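Local coordinates for uncharacterized protein (PDB 2RE3) that is of unknown function but belongs to the DUF1285 family, which has a fold of repeated structural motifs and may be involved in signal transduction, at residues V101-T113 with L166-G180. Sequence-based numbering, arbitrary orientation.
Sequences VEVAGQGRKQVLT and LGEIEDGWFGLWSSG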
loop_
_atom_site.group_PDB
_atom_site.type_symbol
_atom_site.label_atom_id
_atom_site.label_comp_id
_atom_site.label_asym_id
_atom_site.label_seq_id
_atom_site.Cartn_x
_atom_site.Cartn_y
_atom_site.Cartn_z
ATOM N N VAL A 101 6.303 10.297 5.134
ATOM C CA VAL A 101 7.040 9.501 6.102
ATOM C C VAL A 101 7.521 10.464 7.164
ATOM O O VAL A 101 7.931 11.583 6.856
ATOM C CB VAL A 101 8.232 8.724 5.483
ATOM C CG1 VAL A 101 9.170 9.659 4.725
ATOM C CG2 VAL A 101 8.999 7.975 6.569
ATOM N N GLU A 102 7.467 9.994 8.409
ATOM C CA GLU A 102 7.836 10.746 9.600
ATOM C C GLU A 102 8.931 9.938 10.327
ATOM O O GLU A 102 8.775 8.717 10.494
ATOM C CB GLU A 102 6.582 10.883 10.480
ATOM C CG GLU A 102 6.799 11.468 11.871
ATOM C CD GLU A 102 6.108 10.664 12.976
ATOM O OE1 GLU A 102 4.849 10.675 13.042
ATOM O OE2 GLU A 102 6.845 10.044 13.781
ATOM N N VAL A 103 10.029 10.583 10.738
ATOM C CA VAL A 103 11.064 9.877 11.524
ATOM C C VAL A 103 10.983 10.253 12.991
ATOM O O VAL A 103 10.701 11.393 13.331
ATOM C CB VAL A 103 12.520 10.245 11.179
ATOM C CG1 VAL A 103 13.338 8.962 11.065
ATOM C CG2 VAL A 103 12.635 11.110 9.948
ATOM N N ALA A 104 11.277 9.307 13.865
ATOM C CA ALA A 104 11.480 9.636 15.268
ATOM C C ALA A 104 12.709 8.888 15.682
ATOM O O ALA A 104 13.043 7.863 15.092
ATOM C CB ALA A 104 10.287 9.226 16.105
ATOM N N GLY A 105 13.392 9.414 16.681
ATOM C CA GLY A 105 14.602 8.812 17.165
ATOM C C GLY A 105 15.748 8.890 16.183
ATOM O O GLY A 105 15.664 9.527 15.138
ATOM N N GLN A 106 16.810 8.172 16.511
ATOM C CA GLN A 106 18.121 8.443 15.976
ATOM C C GLN A 106 18.825 7.152 15.579
ATOM O O GLN A 106 18.680 6.137 16.262
ATOM C CB GLN A 106 18.914 9.149 17.068
ATOM C CG GLN A 106 20.201 9.804 16.610
ATOM C CD GLN A 106 19.968 11.000 15.685
ATOM O OE1 GLN A 106 18.834 11.485 15.510
ATOM N NE2 GLN A 106 21.058 11.488 15.092
ATOM N N GLY A 107 19.585 7.209 14.480
ATOM C CA GLY A 107 20.461 6.133 14.052
ATOM C C GLY A 107 19.778 4.779 13.913
ATOM O O GLY A 107 18.846 4.611 13.119
ATOM N N ARG A 108 20.256 3.804 14.677
ATOM C CA ARG A 108 19.736 2.440 14.621
ATOM C C ARG A 108 18.495 2.267 15.472
ATOM O O ARG A 108 17.798 1.285 15.320
ATOM C CB ARG A 108 20.821 1.419 14.992
ATOM C CG ARG A 108 21.877 1.279 13.894
ATOM C CD ARG A 108 23.102 0.597 14.405
ATOM N NE ARG A 108 24.020 0.099 13.383
ATOM C CZ ARG A 108 25.332 -0.076 13.605
ATOM N NH1 ARG A 108 25.866 0.233 14.789
ATOM N NH2 ARG A 108 26.134 -0.548 12.647
ATOM N N LYS A 109 18.194 3.245 16.315
ATOM C CA LYS A 109 16.981 3.229 17.126
ATOM C C LYS A 109 15.805 3.935 16.418
ATOM O O LYS A 109 14.708 4.023 16.978
ATOM C CB LYS A 109 17.273 3.850 18.518
ATOM C CG LYS A 109 18.194 2.986 19.431
ATOM C CD LYS A 109 18.944 3.806 20.496
ATOM N N GLN A 110 16.004 4.397 15.178
ATOM C CA GLN A 110 14.997 5.267 14.506
ATOM C C GLN A 110 13.714 4.509 14.147
ATOM O O GLN A 110 13.745 3.317 13.930
ATOM C CB GLN A 110 15.586 5.990 13.280
ATOM C CG GLN A 110 15.189 5.447 11.931
ATOM C CD GLN A 110 15.983 6.028 10.734
ATOM O OE1 GLN A 110 16.372 7.207 10.708
ATOM N NE2 GLN A 110 16.196 5.187 9.726
ATOM N N VAL A 111 12.592 5.217 14.131
ATOM C CA VAL A 111 11.298 4.652 13.755
ATOM C C VAL A 111 10.675 5.479 12.614
ATOM O O VAL A 111 10.592 6.717 12.663
ATOM C CB VAL A 111 10.315 4.602 14.966
ATOM C CG1 VAL A 111 8.996 3.930 14.560
ATOM C CG2 VAL A 111 10.950 3.870 16.140
ATOM N N LEU A 112 10.251 4.783 11.580
ATOM C CA LEU A 112 9.675 5.421 10.395
ATOM C C LEU A 112 8.174 5.146 10.360
ATOM O O LEU A 112 7.755 3.994 10.254
ATOM C CB LEU A 112 10.338 4.898 9.105
ATOM C CG LEU A 112 11.857 5.029 8.943
ATOM C CD1 LEU A 112 12.349 4.357 7.629
ATOM C CD2 LEU A 112 12.248 6.471 8.957
ATOM N N THR A 113 7.371 6.206 10.471
ATOM C CA THR A 113 5.919 6.105 10.343
ATOM C C THR A 113 5.445 6.690 9.004
ATOM O O THR A 113 5.654 7.871 8.688
ATOM C CB THR A 113 5.208 6.748 11.517
ATOM O OG1 THR A 113 5.572 6.039 12.696
ATOM C CG2 THR A 113 3.684 6.665 11.342
ATOM N N LEU A 166 18.018 9.122 5.265
ATOM C CA LEU A 166 17.904 8.494 6.572
ATOM C C LEU A 166 18.377 7.062 6.494
ATOM O O LEU A 166 18.158 6.278 7.410
ATOM C CB LEU A 166 16.454 8.565 7.080
ATOM C CG LEU A 166 15.996 10.003 7.396
ATOM C CD1 LEU A 166 14.520 10.055 7.741
ATOM C CD2 LEU A 166 16.825 10.596 8.520
ATOM N N GLY A 167 19.072 6.741 5.408
ATOM C CA GLY A 167 19.558 5.387 5.181
ATOM C C GLY A 167 20.866 5.090 5.867
ATOM O O GLY A 167 21.519 5.965 6.411
ATOM N N GLU A 168 21.240 3.826 5.843
ATOM C CA GLU A 168 22.402 3.354 6.587
ATOM C C GLU A 168 22.946 2.136 5.862
ATOM O O GLU A 168 22.209 1.496 5.085
ATOM C CB GLU A 168 21.997 2.982 8.019
ATOM C CG GLU A 168 23.159 2.619 8.942
ATOM C CD GLU A 168 24.183 3.741 8.999
ATOM O OE1 GLU A 168 23.989 4.699 9.766
ATOM O OE2 GLU A 168 25.167 3.685 8.247
ATOM N N ILE A 169 24.222 1.828 6.117
ATOM C CA ILE A 169 24.880 0.632 5.580
ATOM C C ILE A 169 25.143 -0.394 6.680
ATOM O O ILE A 169 25.737 -0.080 7.729
ATOM C CB ILE A 169 26.200 0.997 4.877
ATOM C CG1 ILE A 169 25.890 1.666 3.541
ATOM C CG2 ILE A 169 27.113 -0.235 4.685
ATOM C CD1 ILE A 169 27.047 2.430 2.985
ATOM N N GLU A 170 24.679 -1.620 6.435
ATOM C CA GLU A 170 24.975 -2.776 7.284
ATOM C C GLU A 170 25.270 -3.963 6.391
ATOM O O GLU A 170 24.462 -4.303 5.529
ATOM C CB GLU A 170 23.789 -3.119 8.186
ATOM C CG GLU A 170 23.213 -1.959 8.977
ATOM C CD GLU A 170 24.130 -1.443 10.072
ATOM O OE1 GLU A 170 25.154 -2.105 10.358
ATOM O OE2 GLU A 170 23.817 -0.369 10.640
ATOM N N ASP A 171 26.449 -4.557 6.598
ATOM C CA ASP A 171 26.878 -5.811 5.964
ATOM C C ASP A 171 26.587 -5.858 4.488
ATOM O O ASP A 171 26.006 -6.807 4.010
ATOM C CB ASP A 171 26.263 -7.009 6.706
ATOM C CG ASP A 171 26.534 -6.937 8.216
ATOM O OD1 ASP A 171 27.694 -6.645 8.591
ATOM O OD2 ASP A 171 25.600 -7.121 9.019
ATOM N N GLY A 172 26.993 -4.809 3.777
ATOM C CA GLY A 172 27.030 -4.811 2.316
ATOM C C GLY A 172 25.857 -4.155 1.641
ATOM O O GLY A 172 25.852 -3.998 0.414
ATOM N N TRP A 173 24.861 -3.769 2.439
ATOM C CA TRP A 173 23.592 -3.297 1.910
ATOM C C TRP A 173 23.302 -1.909 2.432
ATOM O O TRP A 173 23.509 -1.636 3.614
ATOM C CB TRP A 173 22.432 -4.234 2.325
ATOM C CG TRP A 173 22.500 -5.592 1.702
ATOM C CD1 TRP A 173 23.166 -6.677 2.187
ATOM C CD2 TRP A 173 21.923 -5.996 0.452
ATOM N NE1 TRP A 173 23.039 -7.729 1.321
ATOM C CE2 TRP A 173 22.284 -7.340 0.245
ATOM C CE3 TRP A 173 21.165 -5.343 -0.523
ATOM C CZ2 TRP A 173 21.889 -8.062 -0.899
ATOM C CZ3 TRP A 173 20.756 -6.053 -1.658
ATOM C CH2 TRP A 173 21.117 -7.406 -1.832
ATOM N N PHE A 174 22.792 -1.053 1.544
ATOM C CA PHE A 174 22.219 0.218 1.925
ATOM C C PHE A 174 20.756 0.009 2.233
ATOM O O PHE A 174 20.065 -0.641 1.485
ATOM C CB PHE A 174 22.365 1.223 0.794
ATOM C CG PHE A 174 21.689 2.516 1.068
ATOM C CD1 PHE A 174 22.352 3.524 1.749
ATOM C CD2 PHE A 174 20.373 2.711 0.682
ATOM C CE1 PHE A 174 21.719 4.708 2.047
ATOM C CE2 PHE A 174 19.735 3.894 0.950
ATOM C CZ PHE A 174 20.419 4.911 1.638
ATOM N N GLY A 175 20.273 0.561 3.330
ATOM C CA GLY A 175 18.867 0.367 3.699
ATOM C C GLY A 175 18.397 1.240 4.840
ATOM O O GLY A 175 19.029 2.270 5.171
ATOM N N LEU A 176 17.299 0.821 5.467
ATOM C CA LEU A 176 16.610 1.641 6.483
ATOM C C LEU A 176 16.423 0.880 7.786
ATOM O O LEU A 176 15.993 -0.262 7.773
ATOM C CB LEU A 176 15.261 2.141 5.938
ATOM C CG LEU A 176 15.398 3.160 4.789
ATOM C CD1 LEU A 176 14.086 3.379 4.133
ATOM C CD2 LEU A 176 15.951 4.452 5.297
ATOM N N TRP A 177 16.835 1.500 8.893
ATOM C CA TRP A 177 16.509 1.023 10.217
ATOM C C TRP A 177 15.162 1.581 10.591
ATOM O O TRP A 177 14.955 2.778 10.478
ATOM C CB TRP A 177 17.524 1.513 11.234
ATOM C CG TRP A 177 18.797 0.730 11.232
ATOM C CD1 TRP A 177 19.951 1.052 10.586
ATOM C CD2 TRP A 177 19.035 -0.507 11.892
ATOM N NE1 TRP A 177 20.897 0.093 10.802
ATOM C CE2 TRP A 177 20.364 -0.885 11.598
ATOM C CE3 TRP A 177 18.257 -1.336 12.709
ATOM C CZ2 TRP A 177 20.952 -2.052 12.113
ATOM C CZ3 TRP A 177 18.841 -2.504 13.229
ATOM C CH2 TRP A 177 20.178 -2.846 12.924
ATOM N N SER A 178 14.232 0.724 11.003
ATOM C CA SER A 178 13.009 1.193 11.664
ATOM C C SER A 178 12.613 0.240 12.762
ATOM O O SER A 178 12.672 -0.964 12.570
ATOM C CB SER A 178 11.864 1.337 10.671
ATOM O OG SER A 178 10.732 1.918 11.299
ATOM N N SER A 179 12.210 0.770 13.909
ATOM C CA SER A 179 11.687 -0.059 15.023
ATOM C C SER A 179 12.634 -1.174 15.425
ATOM O O SER A 179 12.176 -2.253 15.762
ATOM C CB SER A 179 10.326 -0.709 14.689
ATOM O OG SER A 179 9.349 0.245 14.346
ATOM N N GLY A 180 13.943 -0.944 15.350
ATOM C CA GLY A 180 14.916 -1.983 15.709
ATOM C C GLY A 180 15.243 -3.044 14.674
ATOM O O GLY A 180 16.006 -3.959 14.973
HETATM O O HOH W 1 15.265 1.329 14.161
HETATM O O HOH W 2 19.111 7.491 10.252
#
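Arg108 lies across one face of the Trp177 indole. Arg108 CG makes a CH-pi contact over that face, 3.6 Å from the centroid of the five-membered ring of Trp177. The chain then runs extended from CG to NE, which carries the guanidinium past the indole to Glu170, whose carboxylate carbon lies in plane at the edges of both the indole and the guanidinium. The guanidinium is turned 75° from the indole plane. Its side with NE and NH2 grips the carboxylate, one nitrogen to each oxygen. Arg108 NE meets Glu170 OE2 at 2.8 Å, and Arg108 NH2 uses the syn lone pair of Glu170 OE1. Trp177 NE1 also donates to Glu170 OE2, at 3.0 Å, from the same face of the carboxylate as Arg108 NE but on the anti side. An alanine in place of Glu170 would probably leave the Arg108 charge and the indole N-H without this shared acceptor, and Arg108 freer to swing off the ring.

Gln110 NE2 donates to Trp177 O (2.8 Å) and to Leu166 O (3.2 Å), with both acceptors close to the amide plane. A water bridges Gln110 OE1 and Leu166 O. Ser179 N bonds to Gln110 O. Ser178 OG stands anti to its backbone N (chi1 -174°) and there accepts from Leu112 N at 2.9 Å; the hydroxyl also hydrogen-bonds to Ala124 O. Leu112 CD1 packs on Leu176 CD1 at 4.0 Å, and Leu163 of helix 157-164 touches both leucines.

Strands 111-113 and 173-178 run at 95° to each other. Within the DUF1285 C-terminal domain, the contact joins the hairpin of strands 96-104 and 111-116, part of a six-stranded mixed sheet, to a three-stranded antiparallel sheet, mostly by side-chain hydrogen bonds and a salt bridge, with one direct main-chain bond.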